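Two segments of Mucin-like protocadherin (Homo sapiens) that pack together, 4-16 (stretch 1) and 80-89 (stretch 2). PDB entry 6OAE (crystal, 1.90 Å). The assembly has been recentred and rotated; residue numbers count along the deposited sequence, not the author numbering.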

# COMPACT_ATOMS: atom_id res chain seq x y z
N GLN A 4 -28.12 -0.19 -35.53
CA GLN A 4 -28.51 1.22 -35.20
C GLN A 4 -28.42 1.45 -33.69
O GLN A 4 -29.18 2.29 -33.17
CB GLN A 4 -29.91 1.51 -35.74
CG GLN A 4 -29.95 1.65 -37.26
CD GLN A 4 -29.06 2.77 -37.72
OE1 GLN A 4 -28.08 2.56 -38.43
NE2 GLN A 4 -29.39 3.98 -37.28
N TYR A 5 -27.52 0.75 -33.01
CA TYR A 5 -27.23 0.93 -31.57
C TYR A 5 -25.72 1.11 -31.39
O TYR A 5 -24.97 0.34 -32.00
CB TYR A 5 -27.72 -0.25 -30.73
CG TYR A 5 -29.21 -0.35 -30.60
CD1 TYR A 5 -29.98 0.71 -30.12
CD2 TYR A 5 -29.88 -1.52 -30.94
CE1 TYR A 5 -31.36 0.61 -30.00
CE2 TYR A 5 -31.25 -1.64 -30.83
CZ TYR A 5 -32.00 -0.57 -30.36
OH TYR A 5 -33.35 -0.71 -30.26
N CYS A 6 -25.33 2.09 -30.59
CA CYS A 6 -23.95 2.28 -30.10
C CYS A 6 -23.45 0.99 -29.48
O CYS A 6 -24.25 0.34 -28.81
CB CYS A 6 -23.86 3.32 -29.00
SG CYS A 6 -23.66 5.00 -29.62
N SER A 7 -22.17 0.66 -29.70
CA SER A 7 -21.50 -0.51 -29.10
C SER A 7 -20.00 -0.24 -28.91
O SER A 7 -19.43 0.69 -29.55
CB SER A 7 -21.73 -1.75 -29.93
OG SER A 7 -21.15 -1.61 -31.22
N VAL A 8 -19.42 -1.03 -28.03
CA VAL A 8 -17.96 -1.20 -27.82
C VAL A 8 -17.72 -2.71 -27.79
O VAL A 8 -18.63 -3.44 -27.30
CB VAL A 8 -17.48 -0.49 -26.54
CG1 VAL A 8 -17.71 1.00 -26.65
CG2 VAL A 8 -18.14 -1.04 -25.26
N ASN A 9 -16.58 -3.15 -28.31
CA ASN A 9 -16.18 -4.58 -28.35
C ASN A 9 -15.60 -4.98 -26.98
O ASN A 9 -15.48 -6.16 -26.74
CB ASN A 9 -15.19 -4.86 -29.48
CG ASN A 9 -13.77 -4.41 -29.19
OD1 ASN A 9 -13.54 -3.30 -28.70
ND2 ASN A 9 -12.80 -5.25 -29.52
N LYS A 10 -15.25 -4.01 -26.13
CA LYS A 10 -14.62 -4.28 -24.81
C LYS A 10 -15.04 -3.17 -23.86
O LYS A 10 -15.05 -2.02 -24.28
CB LYS A 10 -13.10 -4.38 -24.96
CG LYS A 10 -12.36 -4.74 -23.69
CD LYS A 10 -10.87 -4.90 -23.87
CE LYS A 10 -10.17 -5.03 -22.54
NZ LYS A 10 -8.71 -5.23 -22.67
N ASP A 11 -15.42 -3.50 -22.63
CA ASP A 11 -15.91 -2.47 -21.69
C ASP A 11 -15.32 -2.65 -20.30
O ASP A 11 -15.67 -1.83 -19.43
CB ASP A 11 -17.44 -2.41 -21.73
CG ASP A 11 -18.16 -3.66 -21.28
OD1 ASP A 11 -17.50 -4.58 -20.77
OD2 ASP A 11 -19.41 -3.70 -21.45
N ILE A 12 -14.48 -3.65 -20.06
CA ILE A 12 -13.74 -3.83 -18.78
C ILE A 12 -12.25 -3.82 -19.11
O ILE A 12 -11.81 -4.68 -19.90
CB ILE A 12 -14.15 -5.10 -18.01
CG1 ILE A 12 -15.64 -5.09 -17.66
CG2 ILE A 12 -13.30 -5.31 -16.76
CD1 ILE A 12 -16.15 -6.38 -17.09
N PHE A 13 -11.53 -2.89 -18.52
CA PHE A 13 -10.07 -2.69 -18.74
C PHE A 13 -9.38 -2.82 -17.40
O PHE A 13 -9.94 -2.36 -16.38
CB PHE A 13 -9.81 -1.33 -19.40
CG PHE A 13 -10.50 -1.21 -20.72
CD1 PHE A 13 -11.84 -0.82 -20.79
CD2 PHE A 13 -9.85 -1.55 -21.90
CE1 PHE A 13 -12.48 -0.75 -22.01
CE2 PHE A 13 -10.49 -1.47 -23.12
CZ PHE A 13 -11.81 -1.08 -23.18
N GLU A 14 -8.20 -3.41 -17.40
CA GLU A 14 -7.32 -3.47 -16.22
C GLU A 14 -6.13 -2.60 -16.54
O GLU A 14 -5.56 -2.80 -17.60
CB GLU A 14 -6.93 -4.91 -15.92
CG GLU A 14 -8.00 -5.64 -15.15
CD GLU A 14 -7.53 -6.96 -14.58
OE1 GLU A 14 -6.42 -7.40 -14.96
OE2 GLU A 14 -8.26 -7.52 -13.75
N VAL A 15 -5.83 -1.64 -15.66
CA VAL A 15 -4.70 -0.69 -15.84
C VAL A 15 -3.92 -0.67 -14.53
O VAL A 15 -4.51 -0.40 -13.51
CB VAL A 15 -5.18 0.72 -16.24
CG1 VAL A 15 -4.02 1.69 -16.42
CG2 VAL A 15 -6.03 0.69 -17.52
N GLU A 16 -2.62 -0.96 -14.58
CA GLU A 16 -1.75 -0.86 -13.39
C GLU A 16 -1.66 0.61 -13.00
O GLU A 16 -1.50 1.45 -13.90
CB GLU A 16 -0.34 -1.38 -13.64
CG GLU A 16 -0.32 -2.84 -14.00
CD GLU A 16 0.97 -3.56 -13.66
OE1 GLU A 16 2.03 -2.89 -13.50
OE2 GLU A 16 0.90 -4.78 -13.53
N LEU A 80 -31.60 10.90 -25.66
CA LEU A 80 -30.85 9.66 -25.33
C LEU A 80 -31.47 8.44 -26.05
O LEU A 80 -32.64 8.13 -25.76
CB LEU A 80 -30.85 9.45 -23.82
CG LEU A 80 -29.95 8.33 -23.31
CD1 LEU A 80 -28.49 8.62 -23.63
CD2 LEU A 80 -30.14 8.11 -21.82
N VAL A 81 -30.71 7.78 -26.93
CA VAL A 81 -31.09 6.51 -27.61
C VAL A 81 -30.70 5.36 -26.68
O VAL A 81 -31.59 4.62 -26.26
CB VAL A 81 -30.44 6.36 -29.00
CG1 VAL A 81 -30.84 5.05 -29.68
CG2 VAL A 81 -30.76 7.54 -29.91
N THR A 82 -29.40 5.22 -26.38
CA THR A 82 -28.87 4.16 -25.47
C THR A 82 -27.75 4.72 -24.61
O THR A 82 -27.32 5.88 -24.84
CB THR A 82 -28.37 2.92 -26.23
OG1 THR A 82 -27.49 3.36 -27.27
CG2 THR A 82 -29.49 2.08 -26.83
N GLN A 83 -27.31 3.93 -23.63
CA GLN A 83 -26.12 4.26 -22.83
C GLN A 83 -25.33 2.98 -22.56
O GLN A 83 -25.94 1.89 -22.44
CB GLN A 83 -26.49 4.99 -21.54
CG GLN A 83 -27.11 4.11 -20.48
CD GLN A 83 -27.34 4.92 -19.24
OE1 GLN A 83 -26.51 4.93 -18.33
NE2 GLN A 83 -28.45 5.62 -19.21
N LEU A 84 -24.01 3.14 -22.51
CA LEU A 84 -23.01 2.06 -22.30
C LEU A 84 -22.22 2.42 -21.04
O LEU A 84 -22.13 3.60 -20.73
CB LEU A 84 -22.10 2.01 -23.53
CG LEU A 84 -22.54 1.19 -24.74
CD1 LEU A 84 -24.03 1.17 -24.96
CD2 LEU A 84 -21.83 1.67 -25.99
N ARG A 85 -21.70 1.43 -20.32
CA ARG A 85 -20.73 1.65 -19.22
C ARG A 85 -19.40 1.04 -19.63
O ARG A 85 -19.38 -0.05 -20.27
CB ARG A 85 -21.19 1.05 -17.89
CG ARG A 85 -22.56 1.54 -17.43
CD ARG A 85 -22.70 3.06 -17.43
NE ARG A 85 -24.10 3.39 -17.18
CZ ARG A 85 -24.64 3.41 -15.97
NH1 ARG A 85 -23.91 3.15 -14.90
NH2 ARG A 85 -25.92 3.71 -15.83
N VAL A 86 -18.32 1.72 -19.28
CA VAL A 86 -16.94 1.19 -19.36
C VAL A 86 -16.32 1.31 -17.98
O VAL A 86 -16.42 2.41 -17.38
CB VAL A 86 -16.08 1.91 -20.40
CG1 VAL A 86 -14.62 1.44 -20.29
CG2 VAL A 86 -16.63 1.72 -21.80
N PHE A 87 -15.71 0.22 -17.51
CA PHE A 87 -15.00 0.17 -16.21
C PHE A 87 -13.50 0.02 -16.44
O PHE A 87 -13.09 -0.85 -17.21
CB PHE A 87 -15.54 -0.98 -15.38
CG PHE A 87 -16.89 -0.71 -14.77
CD1 PHE A 87 -17.62 0.43 -15.07
CD2 PHE A 87 -17.45 -1.61 -13.89
CE1 PHE A 87 -18.86 0.65 -14.48
CE2 PHE A 87 -18.68 -1.38 -13.30
CZ PHE A 87 -19.37 -0.25 -13.59
N VAL A 88 -12.73 0.86 -15.76
CA VAL A 88 -11.27 0.67 -15.63
C VAL A 88 -11.02 0.20 -14.20
O VAL A 88 -11.22 0.99 -13.26
CB VAL A 88 -10.45 1.91 -15.97
CG1 VAL A 88 -8.97 1.63 -15.77
CG2 VAL A 88 -10.71 2.39 -17.39
N SER A 89 -10.63 -1.05 -14.06
CA SER A 89 -10.19 -1.64 -12.80
C SER A 89 -8.71 -1.31 -12.63
O SER A 89 -7.90 -1.78 -13.45
CB SER A 89 -10.46 -3.10 -12.79
OG SER A 89 -9.95 -3.67 -11.61
O HOH W 1 -27.44 3.85 -29.80
O HOH W 2 -26.35 0.92 -27.31
O HOH W 3 -21.00 -1.54 -22.17
O HOH W 4 -9.80 -6.33 -12.17

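The two stretches run side by side in the same direction, and they pair as neighbouring strands of a parallel sheet only over their later residues. There Ile12, Phe13 and Glu14 lie level with Phe87, Val88 and Ser89, and four backbone hydrogen bonds join the strands. Phe87 N donates to Asp11 O (2.8 Å), and Phe13 N donates to Phe87 O (2.9 Å). The pattern then repeats one step on, with Ser89 N giving to Phe13 O (2.8 Å) and Val15 N to Ser89 O (3.0 Å). In a parallel ladder every second residue turns both its N-H and its C=O to the partner strand, and it bonds to the two residues flanking the one opposite: Phe13 thus bonds to Phe87 and Ser89, which flank Val88, and each of those two also uses both of its groups. Ile12, Glu14 and Val88, the residues between, make no backbone hydrogen bond across this pair. The carbonyls also receive CA-H...O contacts, among them Val86 CA to Asp11 O at 3.3 Å and Glu14 CA to Ser89 O at 3.3 Å.

Side chains alternate between the two faces of this sheet. Phe13 and Val88 share the buried face, where groups without polar atoms leave no hydrogen bond unmet. The edge of the Phe13 ring meets Val86, CE1 to CG1 at 3.5 Å, while Val15 CG2 packs on Val88 CG1 at the same distance. Beta-branched valine suits such a strand, since its branching favours extended backbone and its methyls fill space close to the main chain. Ile12, Glu14, Phe87 and Ser89 take the other face. Being exposed, Glu14 can keep its charge in solvent: a water donates to Glu14 OE2 (2.5 Å) and also hydrogen-bonds Ser89 OG (2.7 Å), linking the two polar side chains.

Before the ladder the backbones stand farther apart, with Cys6 and Thr82 CA atoms 7.0 Å from each other, and water fills in for direct bonds. Thr82 OG1 holds two waters: one lies 2.6 Å from Thr82 OG1 and accepts from Cys6 N (2.9 Å), and the other lies 2.7 Å from Thr82 OG1 and donates to Cys6 O (2.6 Å). The small hydroxyl thus serves both polar groups of one residue's backbone, while Thr82 CG2 rests 3.6 Å from Tyr5 CD1. Leu84 offers its methyl CD2 to Cys6 CB (4.0 Å) and Val8 CG1 (4.2 Å), an apolar contact suited to its reach across the wider gap.

Nearer the ladder, a further water donates to Asp11 OD2 (2.8 Å) and Arg85 O (2.9 Å), joining two acceptors that could not bond each other. The Arg85 side chain leads away instead, its NE (3.1 Å) and NH2 (2.8 Å) both donating to Gln83 OE1 within its own strand.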